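Local coordinates for protein agrin (Gallus gallus, PDB 1PZ7) that probably promotes acetylcholine receptor clustering at the neuromuscular junction, its function being modulated by alternative splicing and calcium binding, at residues Arg101-Ile106 against Ala131-Ser136; Gly148-Gly153 against Gln184-Val189. All blocks are in the same frame, centred on the assembly; numbering follows the deposited sequence.

Contact 1 (Arg101-Ile106 against Ala131-Ser136); sequences RSTVPI and APITGS
I133 sets the fork of its side chain against the backbone carbonyl of R101, at one margin of the laminin G beta-sandwich. Residues 101-103 end strand 98-103, an edge strand of the six-stranded sheet in this chain, while strand 133-136 pairs with 122-127 in the other sheet. Their short axes run nearly antiparallel, at 163°, but 7.6 Å apart at closest approach, so side chain rather than backbone pairing spans the gap.

Three carbons of I133 gather on one side of the oxygen: CG1 comes within 3.4 Å of R101 O, and CD1 and CG2 lie only slightly farther from it. With CG2 anti to the backbone N of I133 and CG1 anti to its carbonyl carbon (chi1 -56°), both branches point across to the facing strand. A branched aliphatic residue suits this place because it covers the neighbouring peptide on a broad front. The side chains of I133 and T103 lie at a slant to each other, and T103 CG2 stands 4.0 Å from I133 CD1. T103 divides its two branches, offering carbon to I133 while OG1 hydrogen-bonds to E130.

R101 sends its side chain away from I133, to lie against F86, and its guanidinium NH2 bonds to V83 O; its share in the contact is mainly backbone. S102 is buried, and a small hydroxyl residue fits because OG serves two partners. It hydrogen-bonds to the E130 carboxylate and closes an ST turn by accepting a nearly straight bond (169°) from V104 N, 3.1 Å from S102 OG.

Contact 2 (Gly148-Gly153 against Gln184-Val189); sequences GALWLG and QELHLV
L188 O accepts a hydrogen bond from the phenol of Y25, tying the turn at 186-189 to strand 23-26, the backbone neighbour of strand 149-152. The side chain of L188 meets L152 at about a right angle, and the methyls touch closely, L152 CD2 lying 3.5 Å from L188 CD2. In L152, CG anti to the backbone N (chi1 -168°) and CD2 anti to CA together extend CD2 away from the strand; L188 instead presents a methyl that branches off to the flank of its chain.

Two residues earlier in each segment, L150 and L186 reach toward each other tip to tip, with L150 CD2 and L186 CD2 4.1 Å apart. The leucines lie between the two sheets of the laminin G beta-sandwich, the one containing 149-152 and the one containing 175-181 and 184-185, L186 being nearer the surface. Alternation along the strand sends L150 and L152 inward, where they also pack on V181 and I176, while W151 faces the other way and its ring meets that of Y22. Leucine suits the inner positions because its CB-CG arm carries two methyls far enough to meet a partner from the opposite side of the sandwich.

L186 has a chi1 of -122°, close to eclipsed, a somewhat strained conformation, and its side chain also lies against Y25.

Overall arrangement
Both contacts join the same two sheets of the laminin G sandwich, on opposite sides of the chain's centre. Contact 1 lies at a partly buried margin, about 15 Å from that centre; contact 2 is buried and about 9 Å from it. Their centres are about 23 Å apart and their nearest atoms about 13 Å, so they do not touch, and they follow one another along the chain. The calcium ion is bound by D76, L93, Q143 and D145, none of which belongs to either contact. In sequence, however, L93 precedes strand 98-103 of contact 1, and D145 lies just ahead of segment 148-153 in contact 2.

Contact 1 (Arg101-Ile106 against Ala131-Ser136)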
loop_
_atom_site.group_PDB
_atom_site.type_symbol
_atom_site.label_atom_id
_atom_site.label_comp_id
_atom_site.label_asym_id
_atom_site.label_seq_id
_atom_site.Cartn_x
_atom_site.Cartn_y
_atom_site.Cartn_z
ATOM N N ARG A 101 -10.407 -7.417 5.140
ATOM C CA ARG A 101 -9.710 -7.379 6.418
ATOM C C ARG A 101 -9.092 -8.712 6.811
ATOM O O ARG A 101 -9.768 -9.743 6.861
ATOM C CB ARG A 101 -10.703 -6.932 7.480
ATOM C CG ARG A 101 -10.104 -6.518 8.783
ATOM C CD ARG A 101 -11.090 -5.728 9.622
ATOM N NE ARG A 101 -10.635 -5.572 10.991
ATOM C CZ ARG A 101 -9.717 -4.702 11.379
ATOM N NH1 ARG A 101 -9.371 -4.647 12.652
ATOM N NH2 ARG A 101 -9.142 -3.892 10.503
ATOM N N SER A 102 -7.792 -8.669 7.082
ATOM C CA SER A 102 -7.019 -9.834 7.481
ATOM C C SER A 102 -7.385 -10.289 8.888
ATOM O O SER A 102 -7.903 -9.511 9.692
ATOM C CB SER A 102 -5.526 -9.484 7.436
ATOM O OG SER A 102 -4.721 -10.504 7.998
ATOM N N THR A 103 -7.098 -11.557 9.174
ATOM C CA THR A 103 -7.326 -12.139 10.494
ATOM C C THR A 103 -6.033 -12.318 11.286
ATOM O O THR A 103 -6.050 -12.877 12.380
ATOM C CB THR A 103 -7.983 -13.536 10.369
ATOM O OG1 THR A 103 -7.049 -14.469 9.805
ATOM C CG2 THR A 103 -9.153 -13.525 9.398
ATOM N N VAL A 104 -4.914 -11.857 10.743
ATOM C CA VAL A 104 -3.616 -12.061 11.378
ATOM C C VAL A 104 -3.138 -10.840 12.152
ATOM O O VAL A 104 -2.907 -9.793 11.568
ATOM C CB VAL A 104 -2.553 -12.392 10.317
ATOM C CG1 VAL A 104 -1.176 -12.532 10.950
ATOM C CG2 VAL A 104 -2.935 -13.654 9.564
ATOM N N PRO A 105 -2.985 -10.944 13.466
ATOM C CA PRO A 105 -2.442 -9.808 14.209
ATOM C C PRO A 105 -1.091 -9.424 13.624
ATOM O O PRO A 105 -0.194 -10.259 13.532
ATOM C CB PRO A 105 -2.309 -10.358 15.627
ATOM C CG PRO A 105 -3.358 -11.407 15.701
ATOM C CD PRO A 105 -3.308 -12.075 14.353
ATOM N N ILE A 106 -0.951 -8.168 13.219
ATOM C CA ILE A 106 0.259 -7.725 12.535
ATOM C C ILE A 106 1.327 -7.139 13.454
ATOM O O ILE A 106 2.509 -7.125 13.111
ATOM C CB ILE A 106 -0.115 -6.676 11.453
ATOM C CG1 ILE A 106 1.054 -6.439 10.488
ATOM C CG2 ILE A 106 -0.517 -5.358 12.088
ATOM C CD1 ILE A 106 1.432 -7.647 9.656
ATOM N N ALA A 131 -5.790 -18.136 5.254
ATOM C CA ALA A 131 -6.576 -18.351 4.052
ATOM C C ALA A 131 -6.837 -16.956 3.484
ATOM O O ALA A 131 -7.208 -16.052 4.220
ATOM C CB ALA A 131 -7.883 -19.045 4.384
ATOM N N PRO A 132 -6.598 -16.742 2.199
ATOM C CA PRO A 132 -6.828 -15.418 1.625
ATOM C C PRO A 132 -8.228 -14.883 1.872
ATOM O O PRO A 132 -9.206 -15.624 1.826
ATOM C CB PRO A 132 -6.585 -15.636 0.137
ATOM C CG PRO A 132 -5.622 -16.757 0.099
ATOM C CD PRO A 132 -6.047 -17.678 1.204
ATOM N N ILE A 133 -8.294 -13.594 2.169
ATOM C CA ILE A 133 -9.552 -12.889 2.341
ATOM C C ILE A 133 -9.929 -12.370 0.971
ATOM O O ILE A 133 -9.116 -11.705 0.326
ATOM C CB ILE A 133 -9.376 -11.691 3.292
ATOM C CG1 ILE A 133 -8.811 -12.151 4.636
ATOM C CG2 ILE A 133 -10.695 -10.936 3.457
ATOM C CD1 ILE A 133 -9.730 -13.012 5.432
ATOM N N THR A 134 -11.147 -12.653 0.523
ATOM C CA THR A 134 -11.591 -12.177 -0.781
ATOM C C THR A 134 -12.870 -11.377 -0.664
ATOM O O THR A 134 -13.612 -11.483 0.316
ATOM C CB THR A 134 -11.819 -13.344 -1.767
ATOM O OG1 THR A 134 -12.843 -14.213 -1.268
ATOM C CG2 THR A 134 -10.581 -14.221 -1.887
ATOM N N GLY A 135 -13.131 -10.580 -1.686
ATOM C CA GLY A 135 -14.320 -9.758 -1.733
ATOM C C GLY A 135 -14.251 -8.909 -2.976
ATOM O O GLY A 135 -13.204 -8.847 -3.626
ATOM N N SER A 136 -15.353 -8.254 -3.306
ATOM C CA SER A 136 -15.411 -7.422 -4.491
ATOM C C SER A 136 -16.054 -6.073 -4.212
ATOM O O SER A 136 -16.970 -5.959 -3.393
ATOM C CB SER A 136 -16.189 -8.138 -5.597
ATOM O OG SER A 136 -15.524 -9.325 -5.991
#

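Contact 2 (Gly148-Gly153 against Gln184-Val189)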
loop_
_atom_site.group_PDB
_atom_site.type_symbol
_atom_site.label_atom_id
_atom_site.label_comp_id
_atom_site.label_asym_id
_atom_site.label_seq_id
_atom_site.Cartn_x
_atom_site.Cartn_y
_atom_site.Cartn_z
ATOM N N GLY A 148 -0.292 6.737 -11.567
ATOM C CA GLY A 148 0.778 5.812 -11.252
ATOM C C GLY A 148 1.500 6.123 -9.950
ATOM O O GLY A 148 2.449 5.427 -9.587
ATOM N N ALA A 149 1.054 7.153 -9.237
ATOM C CA ALA A 149 1.693 7.536 -7.981
ATOM C C ALA A 149 1.511 6.455 -6.923
ATOM O O ALA A 149 0.448 5.841 -6.820
ATOM C CB ALA A 149 1.133 8.853 -7.475
ATOM N N LEU A 150 2.555 6.239 -6.131
ATOM C CA LEU A 150 2.528 5.260 -5.056
ATOM C C LEU A 150 3.270 5.826 -3.854
ATOM O O LEU A 150 4.380 6.340 -3.985
ATOM C CB LEU A 150 3.179 3.957 -5.521
ATOM C CG LEU A 150 3.420 2.889 -4.455
ATOM C CD1 LEU A 150 2.112 2.347 -3.957
ATOM C CD2 LEU A 150 4.287 1.774 -5.023
ATOM N N TRP A 151 2.653 5.743 -2.681
ATOM C CA TRP A 151 3.274 6.222 -1.455
ATOM C C TRP A 151 3.416 5.074 -0.468
ATOM O O TRP A 151 2.516 4.258 -0.330
ATOM C CB TRP A 151 2.452 7.352 -0.829
ATOM C CG TRP A 151 2.438 8.613 -1.639
ATOM C CD1 TRP A 151 1.528 8.966 -2.590
ATOM C CD2 TRP A 151 3.371 9.695 -1.562
ATOM N NE1 TRP A 151 1.841 10.195 -3.116
ATOM C CE2 TRP A 151 2.970 10.665 -2.502
ATOM C CE3 TRP A 151 4.513 9.941 -0.801
ATOM C CZ2 TRP A 151 3.663 11.855 -2.695
ATOM C CZ3 TRP A 151 5.201 11.123 -0.993
ATOM C CH2 TRP A 151 4.773 12.068 -1.931
ATOM N N LEU A 152 4.550 5.026 0.216
ATOM C CA LEU A 152 4.814 3.979 1.183
ATOM C C LEU A 152 5.052 4.596 2.557
ATOM O O LEU A 152 5.771 5.581 2.675
ATOM C CB LEU A 152 6.046 3.198 0.735
ATOM C CG LEU A 152 6.397 1.881 1.417
ATOM C CD1 LEU A 152 5.336 0.835 1.166
ATOM C CD2 LEU A 152 7.744 1.405 0.899
ATOM N N GLY A 153 4.424 4.022 3.581
ATOM C CA GLY A 153 4.603 4.449 4.960
ATOM C C GLY A 153 3.799 5.662 5.382
ATOM O O GLY A 153 3.798 6.049 6.548
ATOM N N GLN A 184 7.305 -5.965 -10.188
ATOM C CA GLN A 184 8.619 -5.339 -10.107
ATOM C C GLN A 184 9.027 -5.054 -8.681
ATOM O O GLN A 184 8.286 -4.437 -7.919
ATOM C CB GLN A 184 8.674 -4.033 -10.885
ATOM C CG GLN A 184 9.961 -3.249 -10.618
ATOM C CD GLN A 184 11.219 -3.905 -11.190
ATOM O OE1 GLN A 184 12.295 -3.830 -10.587
ATOM N NE2 GLN A 184 11.092 -4.532 -12.356
ATOM N N GLU A 185 10.229 -5.492 -8.343
ATOM C CA GLU A 185 10.807 -5.229 -7.045
ATOM C C GLU A 185 11.171 -3.755 -6.965
ATOM O O GLU A 185 11.846 -3.216 -7.843
ATOM C CB GLU A 185 12.044 -6.093 -6.848
ATOM C CG GLU A 185 12.710 -5.953 -5.493
ATOM C CD GLU A 185 13.928 -6.842 -5.373
ATOM O OE1 GLU A 185 14.073 -7.752 -6.213
ATOM O OE2 GLU A 185 14.750 -6.627 -4.458
ATOM N N LEU A 186 10.714 -3.106 -5.906
ATOM C CA LEU A 186 10.981 -1.695 -5.710
ATOM C C LEU A 186 12.368 -1.511 -5.118
ATOM O O LEU A 186 12.811 -2.302 -4.286
ATOM C CB LEU A 186 9.948 -1.108 -4.753
ATOM C CG LEU A 186 9.101 0.055 -5.258
ATOM C CD1 LEU A 186 8.393 -0.312 -6.554
ATOM C CD2 LEU A 186 8.101 0.442 -4.190
ATOM N N HIS A 187 13.058 -0.474 -5.566
ATOM C CA HIS A 187 14.338 -0.103 -4.988
ATOM C C HIS A 187 13.965 1.023 -4.022
ATOM O O HIS A 187 13.963 2.190 -4.390
ATOM C CB HIS A 187 15.319 0.361 -6.068
ATOM C CG HIS A 187 15.604 -0.675 -7.116
ATOM N ND1 HIS A 187 16.072 -0.354 -8.373
ATOM C CD2 HIS A 187 15.492 -2.024 -7.091
ATOM C CE1 HIS A 187 16.231 -1.462 -9.078
ATOM N NE2 HIS A 187 15.882 -2.489 -8.324
ATOM N N LEU A 188 13.633 0.652 -2.791
ATOM C CA LEU A 188 13.098 1.597 -1.811
ATOM C C LEU A 188 13.902 2.881 -1.672
ATOM O O LEU A 188 13.335 3.972 -1.644
ATOM C CB LEU A 188 12.939 0.921 -0.450
ATOM C CG LEU A 188 11.946 -0.243 -0.420
ATOM C CD1 LEU A 188 11.912 -0.849 0.970
ATOM C CD2 LEU A 188 10.544 0.178 -0.865
ATOM N N VAL A 189 15.217 2.750 -1.587
ATOM C CA VAL A 189 16.085 3.907 -1.431
ATOM C C VAL A 189 16.294 4.640 -2.757
ATOM O O VAL A 189 16.036 5.838 -2.858
ATOM C CB VAL A 189 17.450 3.491 -0.833
ATOM C CG1 VAL A 189 18.440 4.646 -0.863
ATOM C CG2 VAL A 189 17.267 2.989 0.593
#